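Local coordinates for ribose 5-phosphate isomerase (Trypanosoma cruzi, PDB 3M1P), which probably interconverts ribose 5-phosphate and ribulose 5-phosphate, as expected of a type B ribose 5-phosphate isomerase, at residues 138-141 and 142-146; 43-46 and 47-50. The protein carries 1 engineered substitution. All coordinates share one frame; numbering follows the deposited sequence.

Interaction 1 of 2, residues 138-141 and 142-146. With PO4 (phosphate ion), chain C.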
# COMPACT_ATOMS: atom_id res chain seq x y z
N HIS A 138 1.24 21.97 13.94
CA HIS A 138 2.11 21.61 12.81
C HIS A 138 3.25 22.61 12.62
O HIS A 138 4.38 22.21 12.37
CB HIS A 138 1.31 21.42 11.51
CG HIS A 138 0.13 20.52 11.68
ND1 HIS A 138 -1.10 20.79 11.12
CD2 HIS A 138 -0.03 19.38 12.39
CE1 HIS A 138 -1.96 19.85 11.45
NE2 HIS A 138 -1.33 18.98 12.23
N VAL A 139 2.93 23.90 12.75
CA VAL A 139 3.94 24.97 12.71
C VAL A 139 4.99 24.76 13.80
O VAL A 139 6.19 24.75 13.52
CB VAL A 139 3.29 26.39 12.83
CG1 VAL A 139 4.37 27.49 13.02
CG2 VAL A 139 2.42 26.68 11.61
N ARG A 140 4.53 24.57 15.04
CA ARG A 140 5.44 24.27 16.15
C ARG A 140 6.33 23.05 15.83
O ARG A 140 7.54 23.09 16.05
CB ARG A 140 4.66 24.08 17.46
CG ARG A 140 5.55 23.80 18.68
CD ARG A 140 4.75 23.55 19.96
NE ARG A 140 3.94 22.34 19.91
CZ ARG A 140 2.61 22.33 19.85
NH1 ARG A 140 1.94 23.48 19.85
NH2 ARG A 140 1.94 21.19 19.80
N ARG A 141 5.73 21.99 15.29
CA ARG A 141 6.50 20.75 15.02
C ARG A 141 7.51 20.90 13.87
O ARG A 141 8.64 20.43 13.97
CB ARG A 141 5.55 19.56 14.80
CG ARG A 141 4.89 19.07 16.08
CD ARG A 141 3.57 18.39 15.78
NE ARG A 141 2.80 18.10 17.00
CZ ARG A 141 1.53 17.71 17.01
NH1 ARG A 141 0.85 17.56 15.87
NH2 ARG A 141 0.92 17.47 18.15
N ILE A 142 7.09 21.56 12.80
CA ILE A 142 8.00 21.91 11.71
C ILE A 142 9.17 22.77 12.22
O ILE A 142 10.31 22.57 11.82
CB ILE A 142 7.25 22.60 10.52
CG1 ILE A 142 6.39 21.56 9.79
CG2 ILE A 142 8.26 23.23 9.55
CD1 ILE A 142 5.15 22.11 9.11
N GLU A 143 8.87 23.71 13.11
CA GLU A 143 9.91 24.55 13.72
C GLU A 143 10.88 23.71 14.55
O GLU A 143 12.08 23.97 14.54
CB GLU A 143 9.27 25.67 14.55
CG GLU A 143 10.24 26.61 15.28
CD GLU A 143 11.41 27.14 14.44
OE1 GLU A 143 11.22 27.50 13.25
OE2 GLU A 143 12.53 27.21 14.99
N LYS A 144 10.37 22.68 15.22
CA LYS A 144 11.22 21.73 15.95
C LYS A 144 12.10 20.92 15.01
O LYS A 144 13.20 20.52 15.38
CB LYS A 144 10.40 20.82 16.87
CG LYS A 144 9.76 21.56 18.04
CD LYS A 144 9.13 20.63 19.07
CE LYS A 144 8.60 21.44 20.25
NZ LYS A 144 7.82 20.60 21.21
N ILE A 145 11.63 20.68 13.78
CA ILE A 145 12.47 20.03 12.76
C ILE A 145 13.63 20.94 12.38
O ILE A 145 14.79 20.50 12.29
CB ILE A 145 11.65 19.59 11.51
CG1 ILE A 145 10.54 18.60 11.92
CG2 ILE A 145 12.57 19.01 10.44
CD1 ILE A 145 9.61 18.16 10.80
N ARG A 146 13.31 22.22 12.15
CA ARG A 146 14.28 23.27 11.87
C ARG A 146 15.31 23.39 13.01
O ARG A 146 16.50 23.56 12.76
CB ARG A 146 13.57 24.61 11.65
CG ARG A 146 14.39 25.66 10.90
CD ARG A 146 13.99 27.10 11.28
NE ARG A 146 14.03 27.33 12.74
CZ ARG A 146 15.13 27.61 13.44
NH1 ARG A 146 16.32 27.72 12.85
NH2 ARG A 146 15.04 27.77 14.75
P PO4 C . -2.50 15.21 15.18
O1 PO4 C . -3.67 15.78 14.43
O2 PO4 C . -1.91 16.27 16.08
O3 PO4 C . -1.45 14.74 14.21
O4 PO4 C . -2.97 14.07 16.04
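I142 N donates to H138 O at 2.8 Å in a nearly straight bond (171° at the hydrogen), the shortest of four successive i to i+4 backbone bonds; E143 to V139, K144 to R140 and I145 to R141 follow, stitching the two segments into one continuous helix. On the flank of this helix R146 grips E143 side-on: its NE and NH2 both reach E143 OE2 nearly in the guanidinium plane, and the salt bridge from R146 NH2 to E143 OE2 measures 2.6 Å. E143 OE2 accepts R146 NH2 on its syn lone pair, while NE meets it from the same side but 20° out of the carboxylate plane. R141 leaves the helix as an extended chain, CG anti to the carbonyl carbon (chi1 -73°), and sets the edge of its guanidinium against the phosphate ion, with NH1 to PO4 O2 at 3.1 Å in a nearly straight bond. R137 and, from the second subunit, H11 and R113 also bind this anion, while R141 NE is held by D45 of the second subunit. R140 and K144, one turn apart, run side by side in the same direction, their nearest side-chain carbons being R140 CG and K144 CE at 4.2 Å. Their charged ends converge on that same D45, whose carboxylate probably offsets the closeness of R140 NE and K144 NZ. I142 and I145 lie against the helix backbone, I142 CG1 passing H138 O at 3.3 Å, and I142 also packs on F132 and D104. This C-terminal helix turns R140, R141 and K144 toward a second subunit; the phosphate ion, probably from the crystallisation liquor, is held by both chains, consistent with the sugar-phosphate pocket of an RpiB active site at a subunit interface.

Interaction 2 of 2, residues 43-46 and 47-50; sequences SVDY and PDFA
The Y46 ring lies over P47, whose CD sits 3.4 Å from the ring centroid and 20° off its normal, a CH-pi contact with one face. The proline carbon is shifted toward the rim, over the CG and CD1 side of the ring, and P47 CG comes within 3.6 Å of Y46 CE1. This placement follows from chi1 of 65°, which puts Y46 CG between its own backbone N and carbonyl carbon and folds the ring back beside the next residue. V44 and F49 instead cross at about a right angle, V44 CG1 touching F49 CE2 at 3.8 Å; P38 packs against both. D45 and D48 approach each other through D45 CB and D48 OD2, and one water links them, accepting from D45 N and donating to D48 OD2 at 2.6 Å. The turn itself is closed by D48 N to D45 O at 3.2 Å, a bent bond with its donor above the carbonyl plane, and by A50 N to Y46 O at 2.9 Å, nearly straight at 172°. P47, with no N-H to offer, suits this first turn of helix 46-58. The carboxylates of D45 and D48 gather at the helix start, where the helix dipole probably favours negative charge, and both form salt bridges with K144 of the second subunit, implying that the turn presents an acidic docking surface to its neighbour.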
# COMPACT_ATOMS: atom_id res chain seq x y z
N SER A 43 23.09 4.00 -15.70
CA SER A 43 23.12 3.81 -14.25
C SER A 43 23.71 5.04 -13.53
O SER A 43 24.77 5.55 -13.89
CB SER A 43 23.93 2.55 -13.89
OG SER A 43 23.78 2.20 -12.53
N VAL A 44 22.97 5.52 -12.52
CA VAL A 44 23.39 6.66 -11.72
C VAL A 44 23.25 6.34 -10.22
O VAL A 44 22.74 5.28 -9.85
CB VAL A 44 22.59 7.95 -12.08
CG1 VAL A 44 23.00 8.48 -13.46
CG2 VAL A 44 21.10 7.70 -12.03
N ASP A 45 23.72 7.25 -9.37
CA ASP A 45 23.60 7.11 -7.93
C ASP A 45 22.54 8.10 -7.45
O ASP A 45 22.67 9.31 -7.67
CB ASP A 45 24.92 7.41 -7.22
CG ASP A 45 26.02 6.41 -7.54
OD1 ASP A 45 25.73 5.29 -8.03
OD2 ASP A 45 27.20 6.73 -7.28
N TYR A 46 21.50 7.58 -6.80
CA TYR A 46 20.35 8.41 -6.37
C TYR A 46 20.71 9.65 -5.53
O TYR A 46 20.11 10.70 -5.72
CB TYR A 46 19.25 7.56 -5.68
CG TYR A 46 19.69 6.93 -4.38
CD1 TYR A 46 19.57 7.62 -3.18
CD2 TYR A 46 20.24 5.64 -4.36
CE1 TYR A 46 20.00 7.04 -1.98
CE2 TYR A 46 20.66 5.06 -3.16
CZ TYR A 46 20.54 5.77 -1.98
OH TYR A 46 20.95 5.20 -0.80
N PRO A 47 21.70 9.56 -4.60
CA PRO A 47 21.99 10.74 -3.77
C PRO A 47 22.38 12.00 -4.56
O PRO A 47 22.05 13.10 -4.12
CB PRO A 47 23.17 10.28 -2.91
CG PRO A 47 23.01 8.81 -2.84
CD PRO A 47 22.58 8.43 -4.22
N ASP A 48 23.03 11.83 -5.71
CA ASP A 48 23.46 12.93 -6.59
C ASP A 48 22.29 13.72 -7.16
O ASP A 48 22.35 14.95 -7.27
CB ASP A 48 24.31 12.40 -7.77
CG ASP A 48 25.62 11.77 -7.33
OD1 ASP A 48 26.19 12.19 -6.29
OD2 ASP A 48 26.08 10.84 -8.03
N PHE A 49 21.22 13.02 -7.52
CA PHE A 49 20.04 13.70 -8.05
C PHE A 49 19.09 14.15 -6.94
O PHE A 49 18.44 15.18 -7.06
CB PHE A 49 19.35 12.85 -9.10
CG PHE A 49 20.11 12.78 -10.39
CD1 PHE A 49 19.94 13.76 -11.37
CD2 PHE A 49 21.02 11.75 -10.62
CE1 PHE A 49 20.66 13.71 -12.57
CE2 PHE A 49 21.74 11.68 -11.82
CZ PHE A 49 21.56 12.66 -12.79
N ALA A 50 19.03 13.39 -5.85
CA ALA A 50 18.33 13.85 -4.65
C ALA A 50 18.93 15.18 -4.21
O ALA A 50 18.20 16.15 -3.97
CB ALA A 50 18.43 12.81 -3.53
O HOH W 1 25.15 9.52 -10.09

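Interaction 2 comes first along the chain, where the loop after strand 31-35 enters helix 46-58; interaction 1 follows on the C-terminal helix 136-150. Within one chain they do not touch: their centres lie 29 Å apart and their nearest atoms about 16 Å. They share no helix or strand. Helix 46-58 leads into the parallel sheet through strand 64-69, whereas helix 136-150 lies toward the periphery of the chain. Across the interface they are complementary: R140, R141 and K144 of one subunit meet D45 of the other, and K144 also meets D48. Distant within a chain, the two regions thus join subunits in the four-chain assembly, beside the phosphate shared between them.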